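Local coordinates for protein putative exonuclease (Eubacterium rectale, PDB 3L0A) that is a putative exonuclease with a PDDEXK-like domain, probably a hydrolase, and binds a zinc ion through four cysteines, at residues P35-G40 with M225-R230. Sequence-based numbering, arbitrary orientation. Where two conformers were deposited one is given.
Sequences PCEFYG and MPRILR. With ZN (zinc ion), chain B.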
ATOM      1  N   PRO A  35      -5.688 -13.238 -18.687  1.00 31.40           N
ATOM      2  CA  PRO A  35      -6.478 -14.417 -19.033  1.00 30.22           C
ATOM      3  C   PRO A  35      -5.790 -15.697 -18.515  1.00 29.21           C
ATOM      4  O   PRO A  35      -4.559 -15.711 -18.329  1.00 28.33           O
ATOM      5  CB  PRO A  35      -6.478 -14.410 -20.567  1.00 30.21           C
ATOM      6  CG  PRO A  35      -5.256 -13.657 -20.958  1.00 31.01           C
ATOM      7  CD  PRO A  35      -5.007 -12.654 -19.858  1.00 31.50           C
ATOM      8  N   CYS A  36      -6.584 -16.743 -18.283  1.00 27.58           N
ATOM      9  CA  CYS A  36      -6.059 -18.071 -17.965  1.00 26.74           C
ATOM     10  C   CYS A  36      -7.075 -19.134 -18.352  1.00 25.17           C
ATOM     11  O   CYS A  36      -8.095 -19.315 -17.674  1.00 23.87           O
ATOM     12  CB  CYS A  36      -5.718 -18.181 -16.470  1.00 27.26           C
ATOM     13  SG  CYS A  36      -4.936 -19.729 -16.010  1.00 26.99           S
ATOM     14  N   GLU A  37      -6.777 -19.843 -19.435  1.00 24.09           N
ATOM     15  CA  GLU A  37      -7.695 -20.843 -20.008  1.00 23.51           C
ATOM     16  C   GLU A  37      -7.925 -22.048 -19.064  1.00 22.93           C
ATOM     17  O   GLU A  37      -9.054 -22.508 -18.875  1.00 23.50           O
ATOM     18  CB  GLU A  37      -7.157 -21.296 -21.377  1.00 23.18           C
ATOM     19  CG  GLU A  37      -6.985 -20.123 -22.350  1.00 23.62           C
ATOM     20  CD  GLU A  37      -6.634 -20.508 -23.781  1.00 25.46           C
ATOM     21  OE1 GLU A  37      -6.052 -21.576 -23.987  1.00 23.64           O
ATOM     22  OE2 GLU A  37      -6.946 -19.719 -24.709  1.00 27.18           O
ATOM     23  N   PHE A  38      -6.828 -22.531 -18.495  1.00 21.68           N
ATOM     24  CA  PHE A  38      -6.811 -23.595 -17.507  1.00 21.43           C
ATOM     25  C   PHE A  38      -7.759 -23.287 -16.354  1.00 21.08           C
ATOM     26  O   PHE A  38      -8.636 -24.075 -16.053  1.00 20.37           O
ATOM     27  CB  PHE A  38      -5.373 -23.727 -17.015  1.00 21.23           C
ATOM     28  CG  PHE A  38      -5.171 -24.781 -15.969  1.00 23.88           C
ATOM     29  CD1 PHE A  38      -5.360 -26.125 -16.270  1.00 25.46           C
ATOM     30  CD2 PHE A  38      -4.758 -24.441 -14.695  1.00 23.50           C
ATOM     31  CE1 PHE A  38      -5.173 -27.096 -15.293  1.00 26.35           C
ATOM     32  CE2 PHE A  38      -4.574 -25.400 -13.724  1.00 24.39           C
ATOM     33  CZ  PHE A  38      -4.782 -26.716 -14.007  1.00 23.75           C
ATOM     34  N   TYR A  39      -7.583 -22.118 -15.726  1.00 20.93           N
ATOM     35  CA  TYR A  39      -8.475 -21.672 -14.661  1.00 20.81           C
ATOM     36  C   TYR A  39      -9.929 -21.769 -15.063  1.00 20.81           C
ATOM     37  O   TYR A  39     -10.779 -22.219 -14.288  1.00 19.81           O
ATOM     38  CB  TYR A  39      -8.136 -20.239 -14.268  1.00 21.45           C
ATOM     39  CG  TYR A  39      -9.142 -19.518 -13.389  1.00 21.79           C
ATOM     40  CD1 TYR A  39      -9.299 -19.844 -12.054  1.00 24.27           C
ATOM     41  CD2 TYR A  39      -9.902 -18.481 -13.900  1.00 22.21           C
ATOM     42  CE1 TYR A  39     -10.217 -19.157 -11.229  1.00 24.23           C
ATOM     43  CE2 TYR A  39     -10.817 -17.761 -13.088  1.00 24.74           C
ATOM     44  CZ  TYR A  39     -10.968 -18.109 -11.758  1.00 24.76           C
ATOM     45  OH  TYR A  39     -11.876 -17.428 -10.982  1.00 27.19           O
ATOM     46  N   GLY A  40     -10.203 -21.372 -16.297  1.00 20.69           N
ATOM     47  CA  GLY A  40     -11.542 -21.417 -16.818  1.00 20.77           C
ATOM     48  C   GLY A  40     -12.105 -22.816 -16.987  1.00 20.89           C
ATOM     49  O   GLY A  40     -13.328 -23.019 -16.837  1.00 18.73           O
HETATM   50  N   MSE A 225     -13.761 -15.466 -29.369  1.00 26.29           N
HETATM   51  CA  MSE A 225     -14.622 -16.612 -29.072  1.00 26.22           C
HETATM   52  C   MSE A 225     -14.196 -17.920 -29.763  1.00 27.28           C
HETATM   53  O   MSE A 225     -14.343 -18.987 -29.156  1.00 27.87           O
HETATM   54  CB  MSE A 225     -16.107 -16.325 -29.378  1.00 25.56           C
HETATM   55  CG  MSE A 225     -16.835 -15.577 -28.296  1.00 22.44           C
HETATM   56 SE   MSE A 225     -16.935 -16.619 -26.717  0.75 15.25          SE
HETATM   57  CE  MSE A 225     -18.141 -17.966 -27.322  1.00  3.81           C
ATOM     58  N   PRO A 226     -13.719 -17.864 -31.037  1.00 27.98           N
ATOM     59  CA  PRO A 226     -13.332 -19.150 -31.653  1.00 28.29           C
ATOM     60  C   PRO A 226     -12.277 -19.910 -30.821  1.00 28.23           C
ATOM     61  O   PRO A 226     -12.452 -21.091 -30.534  1.00 27.59           O
ATOM     62  CB  PRO A 226     -12.794 -18.746 -33.048  1.00 28.48           C
ATOM     63  CG  PRO A 226     -13.425 -17.394 -33.347  1.00 28.15           C
ATOM     64  CD  PRO A 226     -13.638 -16.734 -31.993  1.00 28.08           C
ATOM     65  N   ARG A 227     -11.223 -19.225 -30.401  1.00 28.46           N
ATOM     66  CA  ARG A 227     -10.219 -19.863 -29.550  1.00 29.06           C
ATOM     67  C   ARG A 227     -10.820 -20.419 -28.249  1.00 29.36           C
ATOM     68  O   ARG A 227     -10.493 -21.546 -27.850  1.00 29.45           O
ATOM     69  CB  ARG A 227      -9.106 -18.875 -29.197  1.00 29.56           C
ATOM     70  CG  ARG A 227      -8.141 -19.374 -28.112  1.00 29.53           C
ATOM     71  CD  ARG A 227      -7.441 -20.740 -28.469  1.00 28.57           C
ATOM     72  NE  ARG A 227      -6.504 -21.143 -27.406  1.00 29.68           N
ATOM     73  CZ  ARG A 227      -5.599 -22.127 -27.476  1.00 27.59           C
ATOM     74  NH1 ARG A 227      -5.469 -22.869 -28.568  1.00 27.13           N
ATOM     75  NH2 ARG A 227      -4.812 -22.366 -26.432  1.00 25.88           N
ATOM     76  N   ILE A 228     -11.670 -19.614 -27.591  1.00 29.18           N
ATOM     77  CA  ILE A 228     -12.436 -20.049 -26.415  1.00 28.74           C
ATOM     78  C   ILE A 228     -13.218 -21.330 -26.759  1.00 28.97           C
ATOM     79  O   ILE A 228     -13.049 -22.356 -26.110  1.00 28.58           O
ATOM     80  CB  ILE A 228     -13.420 -18.922 -25.867  1.00 28.67           C
ATOM     81  CG1 ILE A 228     -12.641 -17.731 -25.294  1.00 26.94           C
ATOM     82  CG2 ILE A 228     -14.413 -19.473 -24.796  1.00 27.23           C
ATOM     83  CD1 ILE A 228     -13.435 -16.408 -25.299  1.00 25.85           C
ATOM     84  N   LEU A 229     -14.052 -21.292 -27.789  1.00 29.58           N
ATOM     85  CA  LEU A 229     -14.850 -22.479 -28.124  1.00 30.24           C
ATOM     86  C   LEU A 229     -14.007 -23.741 -28.334  1.00 30.09           C
ATOM     87  O   LEU A 229     -14.400 -24.841 -27.921  1.00 29.60           O
ATOM     88  CB  LEU A 229     -15.753 -22.216 -29.341  1.00 30.91           C
ATOM     89  CG  LEU A 229     -16.985 -21.392 -28.969  1.00 31.93           C
ATOM     90  CD1 LEU A 229     -17.623 -20.755 -30.213  1.00 31.95           C
ATOM     91  CD2 LEU A 229     -17.964 -22.293 -28.197  1.00 32.92           C
ATOM     92  N   ARG A 230     -12.842 -23.592 -28.951  1.00 30.48           N
ATOM     93  CA  ARG A 230     -11.925 -24.721 -29.168  0.50 30.56           C
ATOM     94  C   ARG A 230     -11.526 -25.315 -27.818  1.00 30.75           C
ATOM     95  O   ARG A 230     -11.613 -26.521 -27.598  1.00 30.60           O
ATOM     96  CB  ARG A 230     -10.674 -24.283 -29.963  0.50 30.44           C
ATOM     97  CG  ARG A 230     -10.807 -24.384 -31.506  0.50 31.29           C
ATOM     98  CD  ARG A 230      -9.883 -23.402 -32.281  0.50 31.10           C
ATOM     99  NE  ARG A 230      -8.444 -23.625 -32.077  0.50 30.62           N
ATOM    100  CZ  ARG A 230      -7.535 -22.651 -32.073  0.50 28.67           C
ATOM    101  NH1 ARG A 230      -7.908 -21.389 -32.255  0.50 27.40           N
ATOM    102  NH2 ARG A 230      -6.258 -22.935 -31.878  0.50 28.22           N
TER
HETATM  103 ZN    ZN B 266      -3.639 -19.423 -14.309  1.00 51.10          ZN
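Arg-227 grips Glu-37 side-on, one nitrogen to each carboxylate oxygen, and this one ion pair makes the whole contact: the two are the only residues that touch between 35-40 and 225-230, and they join helix 37-45 to helix 211-232. Arg-227 NE gives a nearly straight bond (170°) to Glu-37 OE2 at 3.1 Å, close to the guanidinium plane. The second bond, from Arg-227 NH2 to Glu-37 OE1, is 2.9 Å long but more bent, and OE1 is tilted from that plane, the two flat groups being turned 31° apart. Both oxygens use their syn lone pairs. Glu-37 extends straight beyond CG, whereas Arg-227 bends at chi2 (57°), and the two side chains cross at about a right angle. Glu-37 OE1 also accepts from the backbone N of Asp-239, which ties the carboxylate to the chain leading into the zinc ligands. An alanine in place of Arg-227 would probably leave the Glu-37 carboxylate without its charge partner across this contact and freer to turn, although the bond from Asp-239 could remain. One residue before Glu-37, Cys-36 is the N-cap of helix 37-45, and its SG, anti to the backbone N, does two jobs: it accepts from Tyr-39 N at 3.6 Å and binds zinc at 2.2 Å. Cys-241, Cys-244 and Cys-247 complete the metal's shell, and the salt bridge thus reaches the first turn of helix 37-45 right after a ligand of a structural-type Cys4 zinc site.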